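Long-range contacts in aspartate aminotransferase (Plasmodium falciparum, PDB 3K7Y), which probably catalyses, as a pyridoxal-phosphate-dependent homodimer, the reversible transfer of an amino group from L-aspartate to 2-oxoglutarate, giving oxaloacetate and L-glutamate: residues I171-V177 / H205-I211; F164-R169 / E198-I202; L114-K118 / M138-F144; L179-C183 / D227-I231. All coordinates share one frame. Residue numbers count along the deposited sequence, not the author numbering.

Contact 1: residues I171-V177 / H205-I211; sequences IPNGSSV and HKKHVII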
# COMPACT_ATOMS: atom_id res chain seq x y z
N ILE A 171 -13.84 32.23 3.29
CA ILE A 171 -13.32 31.14 4.09
C ILE A 171 -11.91 31.50 4.54
O ILE A 171 -11.01 31.60 3.70
CB ILE A 171 -13.29 29.81 3.29
CG1 ILE A 171 -12.44 29.94 2.02
CG2 ILE A 171 -14.72 29.34 2.99
CD1 ILE A 171 -11.94 28.64 1.45
N PRO A 172 -11.68 31.66 5.86
CA PRO A 172 -10.40 32.16 6.34
C PRO A 172 -9.41 32.63 5.25
O PRO A 172 -9.76 33.45 4.39
CB PRO A 172 -9.88 30.97 7.13
CG PRO A 172 -11.17 30.37 7.73
CD PRO A 172 -12.35 30.94 6.96
N ASN A 173 -8.19 32.13 5.31
CA ASN A 173 -7.07 32.65 4.53
C ASN A 173 -6.01 31.59 4.56
O ASN A 173 -5.69 31.08 5.64
CB ASN A 173 -6.50 33.91 5.19
CG ASN A 173 -7.01 35.19 4.57
OD1 ASN A 173 -7.84 35.89 5.16
ND2 ASN A 173 -6.51 35.53 3.38
N GLY A 174 -5.44 31.25 3.41
CA GLY A 174 -4.58 30.09 3.37
C GLY A 174 -5.35 28.89 3.92
O GLY A 174 -4.81 28.10 4.69
N SER A 175 -6.62 28.79 3.55
CA SER A 175 -7.37 27.60 3.86
C SER A 175 -6.94 26.53 2.89
O SER A 175 -6.52 26.80 1.76
CB SER A 175 -8.86 27.85 3.76
OG SER A 175 -9.26 28.86 4.67
N SER A 176 -7.02 25.29 3.34
CA SER A 176 -6.64 24.16 2.55
C SER A 176 -7.90 23.66 1.90
O SER A 176 -8.90 23.44 2.60
CB SER A 176 -6.03 23.09 3.45
OG SER A 176 -5.28 23.69 4.50
N VAL A 177 -7.88 23.52 0.58
CA VAL A 177 -9.09 23.15 -0.16
C VAL A 177 -8.82 22.05 -1.17
O VAL A 177 -7.82 22.07 -1.88
CB VAL A 177 -9.73 24.36 -0.89
CG1 VAL A 177 -11.01 23.96 -1.60
CG2 VAL A 177 -10.00 25.47 0.08
N HIS A 205 -5.09 36.28 -3.81
CA HIS A 205 -5.38 37.21 -2.74
C HIS A 205 -5.45 36.50 -1.39
O HIS A 205 -4.87 36.98 -0.42
CB HIS A 205 -6.67 38.00 -3.00
CG HIS A 205 -6.88 39.15 -2.06
ND1 HIS A 205 -8.03 39.31 -1.32
CD2 HIS A 205 -6.07 40.19 -1.74
CE1 HIS A 205 -7.93 40.41 -0.59
NE2 HIS A 205 -6.75 40.96 -0.82
N LYS A 206 -6.12 35.35 -1.35
CA LYS A 206 -6.34 34.63 -0.09
C LYS A 206 -5.22 33.64 0.25
O LYS A 206 -5.21 33.03 1.32
CB LYS A 206 -7.69 33.90 -0.13
CG LYS A 206 -8.86 34.74 -0.58
CD LYS A 206 -9.97 34.69 0.43
CE LYS A 206 -9.80 35.80 1.41
NZ LYS A 206 -10.20 35.35 2.76
N LYS A 207 -4.29 33.48 -0.70
CA LYS A 207 -3.12 32.60 -0.54
C LYS A 207 -3.48 31.15 -0.17
O LYS A 207 -2.63 30.40 0.32
CB LYS A 207 -2.12 33.23 0.45
CG LYS A 207 -1.59 34.61 0.02
CD LYS A 207 -1.13 35.46 1.21
CE LYS A 207 -2.31 36.07 1.99
NZ LYS A 207 -1.97 36.61 3.36
N HIS A 208 -4.72 30.75 -0.45
CA HIS A 208 -5.19 29.40 -0.18
C HIS A 208 -4.22 28.32 -0.63
O HIS A 208 -3.40 28.53 -1.53
CB HIS A 208 -6.53 29.15 -0.87
CG HIS A 208 -7.68 29.87 -0.25
ND1 HIS A 208 -8.75 30.33 -0.99
CD2 HIS A 208 -7.94 30.20 1.04
CE1 HIS A 208 -9.62 30.91 -0.18
NE2 HIS A 208 -9.15 30.85 1.05
N VAL A 209 -4.34 27.16 -0.00
CA VAL A 209 -3.54 26.00 -0.36
C VAL A 209 -4.45 25.00 -1.04
O VAL A 209 -5.41 24.50 -0.42
CB VAL A 209 -2.91 25.37 0.87
CG1 VAL A 209 -2.31 24.01 0.53
CG2 VAL A 209 -1.85 26.32 1.44
N ILE A 210 -4.15 24.70 -2.30
CA ILE A 210 -5.03 23.85 -3.10
C ILE A 210 -4.49 22.42 -3.32
O ILE A 210 -3.29 22.19 -3.53
CB ILE A 210 -5.43 24.54 -4.43
CG1 ILE A 210 -6.12 25.90 -4.16
CG2 ILE A 210 -6.32 23.64 -5.28
CD1 ILE A 210 -7.48 25.83 -3.44
N ILE A 211 -5.39 21.45 -3.22
CA ILE A 211 -5.06 20.06 -3.49
C ILE A 211 -5.99 19.64 -4.60
O ILE A 211 -7.20 19.62 -4.41
CB ILE A 211 -5.29 19.13 -2.26
CG1 ILE A 211 -4.30 19.43 -1.12
CG2 ILE A 211 -5.22 17.65 -2.67
CD1 ILE A 211 -4.67 20.62 -0.23

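Contact 2: residues F164-R169 / E198-I202; sequences FLNDLR and EIIEI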
# COMPACT_ATOMS: atom_id res chain seq x y z
N PHE A 164 -20.12 29.47 -5.28
CA PHE A 164 -18.84 28.78 -5.15
C PHE A 164 -17.67 29.76 -4.87
O PHE A 164 -16.87 29.54 -3.95
CB PHE A 164 -18.60 27.89 -6.38
CG PHE A 164 -17.16 27.41 -6.53
CD1 PHE A 164 -16.46 26.87 -5.46
CD2 PHE A 164 -16.53 27.49 -7.77
CE1 PHE A 164 -15.13 26.42 -5.61
CE2 PHE A 164 -15.21 27.04 -7.93
CZ PHE A 164 -14.51 26.51 -6.85
N LEU A 165 -17.58 30.84 -5.65
CA LEU A 165 -16.53 31.84 -5.48
C LEU A 165 -16.75 32.73 -4.27
O LEU A 165 -15.79 33.27 -3.71
CB LEU A 165 -16.37 32.71 -6.72
CG LEU A 165 -16.04 31.99 -8.02
CD1 LEU A 165 -16.27 32.94 -9.17
CD2 LEU A 165 -14.63 31.52 -8.03
N ASN A 166 -18.01 32.90 -3.88
CA ASN A 166 -18.35 33.56 -2.63
C ASN A 166 -17.65 32.97 -1.42
O ASN A 166 -16.95 33.68 -0.70
CB ASN A 166 -19.84 33.48 -2.40
CG ASN A 166 -20.50 34.78 -2.59
OD1 ASN A 166 -20.01 35.64 -3.33
ND2 ASN A 166 -21.63 34.97 -1.91
N ASP A 167 -17.88 31.67 -1.20
CA ASP A 167 -17.30 30.94 -0.09
C ASP A 167 -15.80 30.95 -0.26
O ASP A 167 -15.06 31.20 0.69
CB ASP A 167 -17.80 29.50 -0.07
CG ASP A 167 -19.30 29.40 0.10
OD1 ASP A 167 -19.84 28.31 -0.22
OD2 ASP A 167 -19.95 30.39 0.54
N LEU A 168 -15.36 30.69 -1.49
CA LEU A 168 -13.95 30.78 -1.80
C LEU A 168 -13.34 32.12 -1.38
O LEU A 168 -12.12 32.22 -1.24
CB LEU A 168 -13.74 30.54 -3.29
CG LEU A 168 -12.42 29.84 -3.66
CD1 LEU A 168 -12.08 28.70 -2.69
CD2 LEU A 168 -12.51 29.31 -5.08
N ARG A 169 -14.19 33.12 -1.16
CA ARG A 169 -13.75 34.46 -0.78
C ARG A 169 -13.84 34.78 0.72
O ARG A 169 -13.13 35.66 1.20
CB ARG A 169 -14.49 35.53 -1.59
CG ARG A 169 -13.83 35.94 -2.89
CD ARG A 169 -14.42 37.26 -3.41
NE ARG A 169 -13.90 37.66 -4.72
CZ ARG A 169 -12.75 38.31 -4.93
NH1 ARG A 169 -11.95 38.64 -3.92
NH2 ARG A 169 -12.38 38.64 -6.17
N GLU A 198 -10.69 34.12 -12.75
CA GLU A 198 -11.19 34.75 -11.54
C GLU A 198 -10.62 34.02 -10.33
O GLU A 198 -10.01 34.64 -9.45
CB GLU A 198 -12.72 34.77 -11.52
CG GLU A 198 -13.30 35.91 -10.68
CD GLU A 198 -14.83 35.94 -10.69
OE1 GLU A 198 -15.43 36.27 -9.64
OE2 GLU A 198 -15.44 35.62 -11.74
N ILE A 199 -10.78 32.70 -10.31
CA ILE A 199 -10.20 31.83 -9.28
C ILE A 199 -8.73 32.17 -9.01
O ILE A 199 -8.36 32.47 -7.87
CB ILE A 199 -10.32 30.34 -9.69
CG1 ILE A 199 -11.79 29.93 -9.77
CG2 ILE A 199 -9.57 29.46 -8.72
CD1 ILE A 199 -12.05 28.72 -10.64
N ILE A 200 -7.90 32.13 -10.05
CA ILE A 200 -6.50 32.41 -9.87
C ILE A 200 -6.37 33.67 -9.05
O ILE A 200 -5.56 33.74 -8.14
CB ILE A 200 -5.79 32.57 -11.23
CG1 ILE A 200 -6.09 31.38 -12.14
CG2 ILE A 200 -4.28 32.77 -11.03
CD1 ILE A 200 -5.43 30.06 -11.75
N GLU A 201 -7.22 34.65 -9.33
CA GLU A 201 -7.12 35.92 -8.61
C GLU A 201 -7.51 35.81 -7.14
O GLU A 201 -6.82 36.36 -6.28
CB GLU A 201 -7.93 37.03 -9.29
CG GLU A 201 -7.50 38.39 -8.76
CD GLU A 201 -7.92 39.54 -9.65
OE1 GLU A 201 -7.23 40.59 -9.60
OE2 GLU A 201 -8.93 39.39 -10.39
N ILE A 202 -8.60 35.09 -6.87
CA ILE A 202 -9.07 34.80 -5.51
C ILE A 202 -8.01 34.02 -4.73
O ILE A 202 -7.64 34.39 -3.61
CB ILE A 202 -10.38 33.97 -5.49
CG1 ILE A 202 -11.47 34.61 -6.37
CG2 ILE A 202 -10.87 33.73 -4.05
CD1 ILE A 202 -12.85 33.98 -6.18

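Contact 3: residues L114-K118 / M138-F144; sequences LEFLK and MIESRGF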
# COMPACT_ATOMS: atom_id res chain seq x y z
N LEU A 114 -2.77 13.57 3.57
CA LEU A 114 -3.49 13.94 4.77
C LEU A 114 -2.62 13.65 5.99
O LEU A 114 -2.54 14.46 6.91
CB LEU A 114 -4.84 13.25 4.85
CG LEU A 114 -5.92 13.67 3.84
CD1 LEU A 114 -7.07 12.71 3.90
CD2 LEU A 114 -6.42 15.05 4.13
N GLU A 115 -1.94 12.51 5.97
CA GLU A 115 -0.99 12.22 7.05
C GLU A 115 0.03 13.34 7.08
O GLU A 115 0.50 13.73 8.15
CB GLU A 115 -0.31 10.85 6.90
CG GLU A 115 -1.17 9.64 7.21
CD GLU A 115 -1.76 9.63 8.62
OE1 GLU A 115 -2.29 8.57 9.03
OE2 GLU A 115 -1.74 10.66 9.34
N PHE A 116 0.35 13.87 5.91
CA PHE A 116 1.36 14.93 5.82
C PHE A 116 0.84 16.26 6.33
O PHE A 116 1.61 17.08 6.81
CB PHE A 116 1.91 15.09 4.39
CG PHE A 116 2.92 16.19 4.26
CD1 PHE A 116 4.10 16.16 5.01
CD2 PHE A 116 2.70 17.26 3.41
CE1 PHE A 116 5.05 17.17 4.91
CE2 PHE A 116 3.65 18.29 3.29
CZ PHE A 116 4.84 18.24 4.05
N LEU A 117 -0.47 16.45 6.22
CA LEU A 117 -1.08 17.67 6.71
C LEU A 117 -1.20 17.67 8.24
O LEU A 117 -1.02 18.72 8.85
CB LEU A 117 -2.42 17.95 6.01
CG LEU A 117 -2.40 18.21 4.48
CD1 LEU A 117 -3.73 18.73 4.00
CD2 LEU A 117 -1.30 19.18 4.04
N LYS A 118 -1.48 16.52 8.86
CA LYS A 118 -1.53 16.45 10.34
C LYS A 118 -0.18 16.82 10.88
O LYS A 118 -0.06 17.38 11.97
CB LYS A 118 -1.94 15.06 10.86
CG LYS A 118 -3.28 15.00 11.61
CD LYS A 118 -3.18 15.60 13.04
CE LYS A 118 -4.49 15.46 13.85
NZ LYS A 118 -5.64 16.34 13.41
N MET A 138 -11.95 9.66 4.88
CA MET A 138 -10.51 9.78 5.05
C MET A 138 -10.12 11.01 5.88
O MET A 138 -9.26 10.93 6.75
CB MET A 138 -9.82 9.83 3.70
CG MET A 138 -9.97 8.62 2.84
SD MET A 138 -8.56 8.73 1.75
CE MET A 138 -7.57 7.37 2.33
N ILE A 139 -10.76 12.14 5.60
CA ILE A 139 -10.49 13.37 6.33
C ILE A 139 -10.90 13.23 7.79
O ILE A 139 -10.08 13.43 8.68
CB ILE A 139 -11.21 14.58 5.73
CG1 ILE A 139 -10.42 15.13 4.56
CG2 ILE A 139 -11.37 15.68 6.77
CD1 ILE A 139 -10.96 14.80 3.22
N GLU A 140 -12.16 12.86 7.99
CA GLU A 140 -12.80 12.94 9.29
C GLU A 140 -12.20 11.96 10.25
O GLU A 140 -11.77 12.33 11.35
CB GLU A 140 -14.29 12.67 9.15
CG GLU A 140 -15.11 13.90 8.75
CD GLU A 140 -16.47 13.87 9.42
OE1 GLU A 140 -17.28 13.00 9.02
OE2 GLU A 140 -16.70 14.68 10.37
N SER A 141 -12.14 10.71 9.84
CA SER A 141 -11.57 9.68 10.70
C SER A 141 -10.11 9.92 11.11
O SER A 141 -9.54 9.07 11.78
CB SER A 141 -11.79 8.26 10.13
OG SER A 141 -11.13 8.06 8.89
N ARG A 142 -9.50 11.05 10.75
CA ARG A 142 -8.26 11.49 11.44
C ARG A 142 -8.34 12.84 12.12
O ARG A 142 -7.33 13.52 12.31
CB ARG A 142 -6.99 11.32 10.60
CG ARG A 142 -7.03 11.78 9.20
CD ARG A 142 -5.94 11.09 8.40
NE ARG A 142 -6.45 9.95 7.66
CZ ARG A 142 -5.71 9.15 6.88
NH1 ARG A 142 -4.40 9.36 6.76
NH2 ARG A 142 -6.28 8.14 6.25
N GLY A 143 -9.56 13.20 12.53
CA GLY A 143 -9.81 14.37 13.37
C GLY A 143 -9.38 15.71 12.80
O GLY A 143 -8.69 16.49 13.49
N PHE A 144 -9.74 15.97 11.55
CA PHE A 144 -9.67 17.30 10.98
C PHE A 144 -11.10 17.83 11.10
O PHE A 144 -12.05 17.04 11.21
CB PHE A 144 -9.36 17.24 9.49
CG PHE A 144 -7.93 16.92 9.13
CD1 PHE A 144 -6.95 17.90 9.20
CD2 PHE A 144 -7.59 15.67 8.60
CE1 PHE A 144 -5.64 17.60 8.82
CE2 PHE A 144 -6.29 15.37 8.21
CZ PHE A 144 -5.32 16.32 8.33

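Contact 4: residues L179-C183 / D227-I231; sequences LQISC and DVLLI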
# COMPACT_ATOMS: atom_id res chain seq x y z
N LEU A 179 -10.08 20.26 -4.58
CA LEU A 179 -10.86 20.55 -5.76
C LEU A 179 -10.78 19.41 -6.74
O LEU A 179 -9.69 18.87 -7.02
CB LEU A 179 -10.39 21.83 -6.44
CG LEU A 179 -10.71 23.14 -5.72
CD1 LEU A 179 -10.07 24.32 -6.43
CD2 LEU A 179 -12.22 23.37 -5.55
N GLN A 180 -11.96 19.05 -7.23
CA GLN A 180 -12.11 18.21 -8.40
C GLN A 180 -12.55 19.15 -9.50
O GLN A 180 -13.68 19.66 -9.48
CB GLN A 180 -13.18 17.14 -8.19
CG GLN A 180 -12.94 16.18 -7.09
CD GLN A 180 -13.98 15.08 -7.09
OE1 GLN A 180 -14.77 14.94 -6.15
NE2 GLN A 180 -13.98 14.27 -8.15
N ILE A 181 -11.66 19.40 -10.44
CA ILE A 181 -11.88 20.41 -11.46
C ILE A 181 -12.49 19.83 -12.72
O ILE A 181 -12.98 20.57 -13.57
CB ILE A 181 -10.57 21.06 -11.85
CG1 ILE A 181 -9.61 20.01 -12.42
CG2 ILE A 181 -9.98 21.75 -10.64
CD1 ILE A 181 -8.30 20.57 -12.80
N SER A 182 -12.44 18.51 -12.85
CA SER A 182 -12.89 17.83 -14.05
C SER A 182 -13.40 16.45 -13.66
O SER A 182 -12.95 15.90 -12.67
CB SER A 182 -11.74 17.73 -15.06
OG SER A 182 -12.15 17.11 -16.26
N CYS A 183 -14.35 15.94 -14.44
CA CYS A 183 -14.97 14.63 -14.21
C CYS A 183 -15.49 14.38 -12.80
O CYS A 183 -15.46 13.26 -12.31
CB CYS A 183 -14.01 13.52 -14.63
SG CYS A 183 -13.60 13.65 -16.36
N ASP A 227 -8.45 18.57 -19.75
CA ASP A 227 -8.95 18.22 -18.40
C ASP A 227 -8.15 18.80 -17.25
O ASP A 227 -8.65 18.91 -16.13
CB ASP A 227 -9.00 16.71 -18.25
CG ASP A 227 -10.13 16.08 -19.03
OD1 ASP A 227 -11.03 16.81 -19.48
OD2 ASP A 227 -10.12 14.84 -19.18
N VAL A 228 -6.90 19.17 -17.53
CA VAL A 228 -5.98 19.60 -16.50
C VAL A 228 -5.52 21.06 -16.73
O VAL A 228 -4.46 21.47 -16.26
CB VAL A 228 -4.80 18.59 -16.43
CG1 VAL A 228 -3.56 19.09 -17.19
CG2 VAL A 228 -4.47 18.25 -15.00
N LEU A 229 -6.34 21.84 -17.44
CA LEU A 229 -5.96 23.21 -17.78
C LEU A 229 -5.77 24.11 -16.57
O LEU A 229 -4.77 24.84 -16.49
CB LEU A 229 -6.93 23.87 -18.78
CG LEU A 229 -6.65 25.32 -19.22
CD1 LEU A 229 -5.21 25.54 -19.70
CD2 LEU A 229 -7.62 25.74 -20.30
N LEU A 230 -6.71 24.07 -15.64
CA LEU A 230 -6.65 24.96 -14.50
C LEU A 230 -5.29 24.85 -13.84
O LEU A 230 -4.70 25.85 -13.44
CB LEU A 230 -7.72 24.64 -13.48
CG LEU A 230 -8.36 25.81 -12.73
CD1 LEU A 230 -8.77 25.31 -11.36
CD2 LEU A 230 -7.49 27.06 -12.61
N ILE A 231 -4.80 23.61 -13.76
CA ILE A 231 -3.52 23.35 -13.13
C ILE A 231 -2.43 24.08 -13.90
O ILE A 231 -1.59 24.75 -13.29
CB ILE A 231 -3.22 21.84 -13.04
CG1 ILE A 231 -4.16 21.19 -12.03
CG2 ILE A 231 -1.78 21.59 -12.63
CD1 ILE A 231 -4.10 19.69 -11.99

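Contact 1: residues I171-V177 / H205-I211
The two segments run side by side and become neighbouring parallel strands at S176-V177 and V209-I211. V209 N donates to S175 O, V177 N to V209 O and I211 N to V177 O, each at 2.8 Å, so the pairing steps between the chains in parallel fashion. Before the strands, G174 N bonds to K206 O at 2.8 Å; positive phi suits glycine at 174, where the backbones approach to 3.7 Å between the CA atoms of G174 and H208. K206 is long enough to bring NZ to P172 O at 2.5 Å, satisfying a loop carbonyl. The buried H208 ring packs against the loop, its CD2 3.2 Å from S175 N, and its NE2 gives a weak hydrogen bond to I171 O at 3.3 Å. V177 CB meets I210 CD1 at 3.7 Å, branched side chains fitting a sheet face. Strand 176-179, helix 193-206 and strand 209-214 form a beta-alpha-beta unit of the large domain of fold-type I aminotransferases.

Contact 2: residues F164-R169 / E198-I202
This is hydrophobic packing between two nearly parallel helices, 161-170 and 193-206, at the periphery of the large domain, away from the cofactor. The axes of the short segments approach to 10.7 Å with only 14° between their directions, a spacing wide enough for branched aliphatic side chains to fill. I202 buries the largest area here: its CD1 lies 3.6 Å from L165 CD2, and its CG2 reaches L168 O at 3.4 Å and R169 CG at 3.9 Å. One turn earlier, I199 CG1 packs 3.7 Å from L165 CD2. Leucine and isoleucine suit these buried positions because they exclude water without leaving a polar group to satisfy. The aliphatic part of R169 lies against I202 and one face of its guanidinium lies over I202 CG1, while E198 OE1 comes within 3.5 Å of L165 CD1; both residues are exposed, so their charged groups can border the aliphatic patch without being buried. No hydrogen bond crosses between the segments. F164 makes an edge-to-face contact with F151 and L168 packs on I149, linking this helix to strand 145-153. Side-by-side helices packed against a largely parallel sheet are characteristic of the alpha/beta large domain of these aminotransferases.

Contact 3: residues L114-K118 / M138-F144
M138 begins the second segment in the last turn of helix 133-140, its CB 4.0 Å from L114 CD1; it also packs on T107, which binds pyridoxal phosphate. I139 follows, with CG1 4.0 Å from L114 CD2, so L114 fills the gap between the helices. A type I turn from E140 to G143 reverses the chain. Within it, R142 reaches back, NH1 lying 3.2 Å from E115 OE1 in a salt bridge of charges alone, the oxygen being well out of the guanidinium plane. G143 has positive phi, readily adopted by glycine, and its O accepts a hydrogen bond from K118 NZ at 3.1 Å. The F144 ring lies against helix 105-118, its CZ 3.6 Å from L114 O; K118 NZ stands over its face, 4.8 Å from the centroid, in a cation-pi contact, while F144 CZ lies 4.1 Å from L117 CB. Contacts of L114, L117, I139 and F144 with L125 place this packing against strand 124-128 in the alpha/beta fold of the cofactor-binding domain.

Contact 4: residues L179-C183 / D227-I231
I181 projects its side chain onto the start of helix 229-235, with CG2 3.8 Å from L230 CD1 and CD1 4.3 Å from I231 CG1. The same CD1 lies 3.7 Å from D227 O, so this beta-branched residue fills the space beside the backbone that leads into the helix as well as the space beside its first turn. Aliphatic residues suit this buried position: L230 also packs on F196 and I200 of helix 193-206, while I231 meets F212 and I214 of strand 209-214. In the alpha/beta large domain of this fold-type I enzyme, the segment L179-C183 is where the chain leaves the C-terminal end of parallel strand 176-179, the edge of the sheet where such folds commonly place their active sites. Q180 accordingly belongs to the pyridoxal-phosphate pocket and touches the cofactor, although it makes no contact with D227-I231. The next pair is polar. S182 OG gives a weak hydrogen bond to D227 OD1 at 3.4 Å, a small hydroxyl fitting where the CA atoms of the two residues come within 5.9 Å. D227 has stronger partners elsewhere, for OD2 accepts hydrogen bonds from the backbone nitrogens of G218 and G220.

Contacts 1 and 2 share helix 193-206 and touch where H208 CE1 lies 3.0 Å from L168 O, yet they differ in chemistry: main-chain hydrogen bonding dominates in 1, aliphatic packing in 2. Contacts 2 and 4 are buried, contact 4 much nearer the chain's centre, whereas 1 and 3 are partly buried and reach the surface. Contact 4 continues from 1 and 2, since L179 N is 3.0 Å from I211 O, probably a hydrogen bond, and L230 CD2 is 3.7 Å from I200 CD1. Contact 3 touches none of the others; there a salt bridge and a lysine over an aromatic ring join the apolar packing. Contacts 1 and 3 both reach the second subunit. Only contact 4 contains a cofactor-pocket residue.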